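Local coordinates for protein phosphoribosylaminoimidazole carboxylase (Bombyx mori, PDB 4JA0) that probably catalyses, as a bifunctional PAICS enzyme of octameric assembly, the AIR carboxylase and SAICAR synthetase steps of purine biosynthesis, at residues Leu292-Asp297 and Met386-Ile391; Glu318-Ala323 and Thr344-Ile349. All blocks are in the same frame, centred on the assembly; numbering follows the deposited sequence.

Contact 1. Residues Leu292-Asp297 and Met386-Ile391; sequences LGLDVD and MAAQII
Leu294 reaches from the turn before a β-strand to the flank of a helix and, with Leu292 beside it, meets Ala387, Ala388 and Ile391 there. Its CB points toward the helix. CG lies anti to the carbonyl carbon (chi1 -59°), and the branch beyond it divides the work between two methyls. CD1, anti to CA (chi2 179°), lies against the helix backbone, 3.7 Å from the N of Ala388. The same CD1 of Leu294 also touches two methyl groups, Ala387 CB at 4.1 Å and Ala388 CB at 4.0 Å. CD2 turns to Ile391 instead, its distance to CG2 of that residue being 3.9 Å, with CD1 of Ile391 equally near; the two side chains meet at a slant. Leu292 adds a second methyl on the same alanine, its CD1 lying 3.7 Å from the CB of Ala388. Alanines suit this part of the helix because their short side chains let leucine methyls come close to the main chain, while branched Ile391 offers CD2 of Leu294 two carbons at once. The grip is wholly apolar and buried. Between the leucines, Gly293 ends helix 279-291 in a Schellman motif; its positive phi (95°) would press a CB against the carbonyl O of Leu292, which explains glycine here. The turn thus puts both leucines on the same neighbour. Leu294 also packs on Ala289 of helix 279-291 and on His267 and Val269 of strand 267-273, while Ala388 and Leu292 both touch Leu402 of helix 396-420. Helix 380-391 is therefore packed against the turn after helix 279-291, helix 396-420 and the sheet, where Ala387 and Ile391 rest on Val325 of strand 323-329.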
loop_
_atom_site.group_PDB
_atom_site.type_symbol
_atom_site.label_atom_id
_atom_site.label_comp_id
_atom_site.label_asym_id
_atom_site.label_seq_id
_atom_site.Cartn_x
_atom_site.Cartn_y
_atom_site.Cartn_z
ATOM N N LEU A 292 -25.289 -26.864 1.830
ATOM C CA LEU A 292 -25.310 -27.104 0.395
ATOM C C LEU A 292 -25.283 -28.605 0.130
ATOM O O LEU A 292 -25.348 -29.032 -1.019
ATOM C CB LEU A 292 -24.127 -26.430 -0.287
ATOM C CG LEU A 292 -24.215 -24.915 -0.316
ATOM C CD1 LEU A 292 -22.848 -24.313 -0.586
ATOM C CD2 LEU A 292 -25.211 -24.501 -1.388
ATOM N N GLY A 293 -25.161 -29.394 1.197
ATOM C CA GLY A 293 -25.209 -30.840 1.081
ATOM C C GLY A 293 -23.863 -31.532 0.973
ATOM O O GLY A 293 -23.775 -32.604 0.390
ATOM N N LEU A 294 -22.811 -30.913 1.486
ATOM C CA LEU A 294 -21.472 -31.495 1.391
ATOM C C LEU A 294 -21.056 -32.258 2.657
ATOM O O LEU A 294 -21.544 -31.969 3.753
ATOM C CB LEU A 294 -20.447 -30.404 1.064
ATOM C CG LEU A 294 -20.667 -29.626 -0.235
ATOM C CD1 LEU A 294 -19.588 -28.568 -0.401
ATOM C CD2 LEU A 294 -20.661 -30.560 -1.440
ATOM N N ASP A 295 -20.163 -33.236 2.494
ATOM C CA ASP A 295 -19.584 -33.935 3.629
ATOM C C ASP A 295 -18.238 -33.314 3.927
ATOM O O ASP A 295 -17.304 -33.379 3.113
ATOM C CB ASP A 295 -19.392 -35.419 3.332
ATOM C CG ASP A 295 -20.620 -36.041 2.776
ATOM O OD1 ASP A 295 -21.701 -35.441 2.950
ATOM O OD2 ASP A 295 -20.504 -37.118 2.158
ATOM N N VAL A 296 -18.137 -32.744 5.116
ATOM C CA VAL A 296 -17.020 -31.915 5.476
ATOM C C VAL A 296 -16.289 -32.470 6.677
ATOM O O VAL A 296 -16.903 -32.741 7.707
ATOM C CB VAL A 296 -17.519 -30.515 5.820
ATOM C CG1 VAL A 296 -16.341 -29.541 6.016
ATOM C CG2 VAL A 296 -18.439 -30.060 4.748
ATOM N N ASP A 297 -14.966 -32.571 6.552
ATOM C CA ASP A 297 -14.095 -32.889 7.675
ATOM C C ASP A 297 -13.238 -31.682 8.008
ATOM O O ASP A 297 -12.665 -31.045 7.117
ATOM C CB ASP A 297 -13.171 -34.060 7.354
ATOM C CG ASP A 297 -13.728 -35.372 7.796
ATOM O OD1 ASP A 297 -14.666 -35.359 8.624
ATOM O OD2 ASP A 297 -13.190 -36.411 7.350
ATOM N N MET A 386 -17.386 -22.459 -3.630
ATOM C CA MET A 386 -16.431 -22.980 -4.613
ATOM C C MET A 386 -16.362 -24.511 -4.541
ATOM O O MET A 386 -16.385 -25.190 -5.566
ATOM C CB MET A 386 -15.030 -22.405 -4.385
ATOM C CG MET A 386 -14.549 -21.487 -5.481
ATOM S SD MET A 386 -14.604 -22.174 -7.157
ATOM C CE MET A 386 -13.155 -23.210 -7.053
ATOM N N ALA A 387 -16.270 -25.041 -3.325
ATOM C CA ALA A 387 -16.243 -26.482 -3.105
ATOM C C ALA A 387 -17.524 -27.120 -3.629
ATOM O O ALA A 387 -17.493 -28.173 -4.287
ATOM C CB ALA A 387 -16.051 -26.785 -1.627
ATOM N N ALA A 388 -18.652 -26.482 -3.337
ATOM C CA ALA A 388 -19.943 -26.962 -3.836
ATOM C C ALA A 388 -20.024 -26.966 -5.359
ATOM O O ALA A 388 -20.447 -27.956 -5.958
ATOM C CB ALA A 388 -21.084 -26.143 -3.255
ATOM N N GLN A 389 -19.571 -25.879 -5.975
ATOM C CA GLN A 389 -19.609 -25.759 -7.425
ATOM C C GLN A 389 -18.747 -26.831 -8.086
ATOM O O GLN A 389 -19.098 -27.341 -9.155
ATOM C CB GLN A 389 -19.168 -24.352 -7.858
ATOM C CG GLN A 389 -20.207 -23.261 -7.581
ATOM C CD GLN A 389 -19.652 -21.834 -7.660
ATOM O OE1 GLN A 389 -18.439 -21.610 -7.649
ATOM N NE2 GLN A 389 -20.553 -20.862 -7.718
ATOM N N ILE A 390 -17.658 -27.212 -7.425
ATOM C CA ILE A 390 -16.761 -28.235 -7.959
ATOM C C ILE A 390 -17.406 -29.623 -7.882
ATOM O O ILE A 390 -17.394 -30.383 -8.854
ATOM C CB ILE A 390 -15.415 -28.241 -7.199
ATOM C CG1 ILE A 390 -14.606 -26.990 -7.564
ATOM C CG2 ILE A 390 -14.607 -29.496 -7.530
ATOM C CD1 ILE A 390 -13.422 -26.741 -6.710
ATOM N N ILE A 391 -17.958 -29.934 -6.712
ATOM C CA ILE A 391 -18.627 -31.196 -6.452
ATOM C C ILE A 391 -20.004 -31.322 -7.173
ATOM O O ILE A 391 -20.480 -32.433 -7.499
ATOM C CB ILE A 391 -18.716 -31.375 -4.947
ATOM C CG1 ILE A 391 -17.302 -31.572 -4.416
ATOM C CG2 ILE A 391 -19.581 -32.541 -4.569
ATOM C CD1 ILE A 391 -17.226 -31.677 -2.932
#

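Contact 2. Residues Glu318-Ala323 and Thr344-Ile349; sequences EDTHGA and TSYPVI
At the edge of the Tyr346 ring, in its plane, lie OE1 of Glu318 and OG1 of Thr344. The carboxylate is turned 61° from the ring. CG of Glu318 comes in obliquely, 3.6 Å from CE2 of Tyr346, so the aliphatic part of the glutamate packs against CE2 of the ring while its charged end passes on beside CD2, to which OE1 lies 3.7 Å away. The extended chain beyond CG, with CD anti to CA (chi2 -168°), gives it this reach. OE1 also lies beside the Thr344 hydroxyl, but the modelled spacing is too short to be trusted and the kind of interaction is doubtful. The firmer partner of OE1 is Arg403 of the second subunit, in a salt bridge. Glutamate thus combines an aliphatic stem for the ring with a carboxylate for Arg403. Tyrosine combines a flat ring, lying between the two loops and meeting Trp399 of the second subunit, with a hydroxyl hydrogen-bonded to Lys181 of that subunit; CG2 of Thr320 lies 4.3 Å from OH of Tyr346. The loop facing it is shaped locally: Thr320 OG1 accepts from the N of Gly322 at 2.8 Å, with an N-H...O angle of 156°, forming an ST turn, and Asp319 centres an inverse gamma turn. Segments 318-323 and 344-349 carry the chain from helices 307-317 and 336-343 into the neighbouring parallel strands 323-329 and 348-350, an arrangement characteristic of a Rossmann-like α/β sandwich such as the AIR carboxylase domain. Here the paired loops are also part of a subunit interface, reaching both the carboxylase part of the second subunit, through Arg403, and its SAICAR synthetase part, through Lys181.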
loop_
_atom_site.group_PDB
_atom_site.type_symbol
_atom_site.label_atom_id
_atom_site.label_comp_id
_atom_site.label_asym_id
_atom_site.label_seq_id
_atom_site.Cartn_x
_atom_site.Cartn_y
_atom_site.Cartn_z
ATOM N N GLU A 318 -6.427 -39.176 0.090
ATOM C CA GLU A 318 -6.186 -39.533 -1.301
ATOM C C GLU A 318 -6.451 -41.015 -1.611
ATOM O O GLU A 318 -6.432 -41.423 -2.784
ATOM C CB GLU A 318 -4.764 -39.150 -1.694
ATOM C CG GLU A 318 -4.598 -37.680 -2.041
ATOM C CD GLU A 318 -3.263 -37.383 -2.702
ATOM O OE1 GLU A 318 -3.184 -36.436 -3.523
ATOM O OE2 GLU A 318 -2.288 -38.109 -2.403
ATOM N N ASP A 319 -6.691 -41.806 -0.563
ATOM C CA ASP A 319 -7.148 -43.188 -0.697
ATOM C C ASP A 319 -8.665 -43.206 -0.830
ATOM O O ASP A 319 -9.380 -43.593 0.109
ATOM C CB ASP A 319 -6.730 -43.990 0.532
ATOM C CG ASP A 319 -7.110 -45.470 0.457
ATOM O OD1 ASP A 319 -7.335 -46.012 -0.657
ATOM O OD2 ASP A 319 -7.179 -46.091 1.546
ATOM N N THR A 320 -9.158 -42.809 -2.002
ATOM C CA THR A 320 -10.589 -42.772 -2.251
ATOM C C THR A 320 -10.862 -43.045 -3.708
ATOM O O THR A 320 -9.937 -43.018 -4.516
ATOM C CB THR A 320 -11.168 -41.363 -1.902
ATOM O OG1 THR A 320 -12.598 -41.364 -2.045
ATOM C CG2 THR A 320 -10.548 -40.268 -2.801
ATOM N N HIS A 321 -12.122 -43.328 -4.041
ATOM C CA HIS A 321 -12.550 -43.282 -5.442
ATOM C C HIS A 321 -13.645 -42.230 -5.629
ATOM O O HIS A 321 -14.173 -42.040 -6.725
ATOM C CB HIS A 321 -12.952 -44.664 -5.959
ATOM C CG HIS A 321 -11.779 -45.558 -6.229
ATOM N ND1 HIS A 321 -11.758 -46.896 -5.893
ATOM C CD2 HIS A 321 -10.595 -45.305 -6.840
ATOM C CE1 HIS A 321 -10.601 -47.422 -6.259
ATOM N NE2 HIS A 321 -9.878 -46.479 -6.840
ATOM N N GLY A 322 -13.940 -41.508 -4.555
ATOM C CA GLY A 322 -14.873 -40.406 -4.635
ATOM C C GLY A 322 -14.174 -39.095 -4.929
ATOM O O GLY A 322 -12.955 -39.046 -5.095
ATOM N N ALA A 323 -14.954 -38.022 -4.987
ATOM C CA ALA A 323 -14.415 -36.699 -5.266
ATOM C C ALA A 323 -13.807 -36.086 -4.004
ATOM O O ALA A 323 -14.255 -36.347 -2.882
ATOM C CB ALA A 323 -15.498 -35.804 -5.811
ATOM N N THR A 344 -0.575 -32.598 -4.122
ATOM C CA THR A 344 -1.785 -33.311 -4.526
ATOM C C THR A 344 -2.293 -32.851 -5.869
ATOM O O THR A 344 -1.888 -31.817 -6.399
ATOM C CB THR A 344 -2.931 -33.204 -3.475
ATOM O OG1 THR A 344 -3.858 -34.274 -3.653
ATOM C CG2 THR A 344 -3.658 -31.903 -3.592
ATOM N N SER A 345 -3.223 -33.615 -6.409
ATOM C CA SER A 345 -3.724 -33.348 -7.733
ATOM C C SER A 345 -5.166 -32.904 -7.603
ATOM O O SER A 345 -5.765 -32.397 -8.557
ATOM C CB SER A 345 -3.637 -34.625 -8.561
ATOM O OG SER A 345 -4.209 -34.437 -9.837
ATOM N N TYR A 346 -5.706 -33.046 -6.398
ATOM C CA TYR A 346 -7.056 -32.577 -6.126
ATOM C C TYR A 346 -7.034 -31.055 -5.918
ATOM O O TYR A 346 -6.041 -30.492 -5.433
ATOM C CB TYR A 346 -7.633 -33.313 -4.899
ATOM C CG TYR A 346 -7.690 -34.803 -5.119
ATOM C CD1 TYR A 346 -8.789 -35.396 -5.746
ATOM C CD2 TYR A 346 -6.626 -35.617 -4.734
ATOM C CE1 TYR A 346 -8.826 -36.756 -5.978
ATOM C CE2 TYR A 346 -6.655 -36.973 -4.954
ATOM C CZ TYR A 346 -7.757 -37.536 -5.577
ATOM O OH TYR A 346 -7.774 -38.886 -5.794
ATOM N N PRO A 347 -8.123 -30.388 -6.307
ATOM C CA PRO A 347 -8.247 -28.937 -6.160
ATOM C C PRO A 347 -8.032 -28.475 -4.725
ATOM O O PRO A 347 -8.558 -29.082 -3.785
ATOM C CB PRO A 347 -9.688 -28.664 -6.605
ATOM C CG PRO A 347 -10.376 -30.019 -6.580
ATOM C CD PRO A 347 -9.320 -30.989 -6.917
ATOM N N VAL A 348 -7.254 -27.407 -4.565
ATOM C CA VAL A 348 -6.977 -26.843 -3.252
ATOM C C VAL A 348 -7.412 -25.391 -3.242
ATOM O O VAL A 348 -6.954 -24.595 -4.065
ATOM C CB VAL A 348 -5.468 -26.906 -2.916
ATOM C CG1 VAL A 348 -5.179 -26.100 -1.661
ATOM C CG2 VAL A 348 -4.986 -28.345 -2.767
ATOM N N ILE A 349 -8.291 -25.040 -2.308
ATOM C CA ILE A 349 -8.759 -23.653 -2.166
ATOM C C ILE A 349 -8.261 -23.044 -0.867
ATOM O O ILE A 349 -8.389 -23.663 0.205
ATOM C CB ILE A 349 -10.311 -23.555 -2.199
ATOM C CG1 ILE A 349 -10.873 -24.319 -3.407
ATOM C CG2 ILE A 349 -10.765 -22.101 -2.246
ATOM C CD1 ILE A 349 -12.360 -24.521 -3.333
#

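In the fold
Both contacts lie within the AIR carboxylase part of the chain, their centres 13 Å apart, and both belong to the five-stranded parallel sheet and its surroundings. Along the sequence contact 2 is nested inside the loop closed by contact 1: residues 292-297 come first, then 318-323 and 344-349, and finally 386-391. They touch directly, as Ile349 CD1 lies 3.6 Å from Met386 CB, joining strand 348-350 to helix 380-391. Contact 1 packs that helix against the turn entering the edge strand 296-300, whereas contact 2 brings together the entrances of two inner strands. Both segment pairs also reach the second subunit, contact 1 through other side chains of its helix, so the two lie close to a subunit interface.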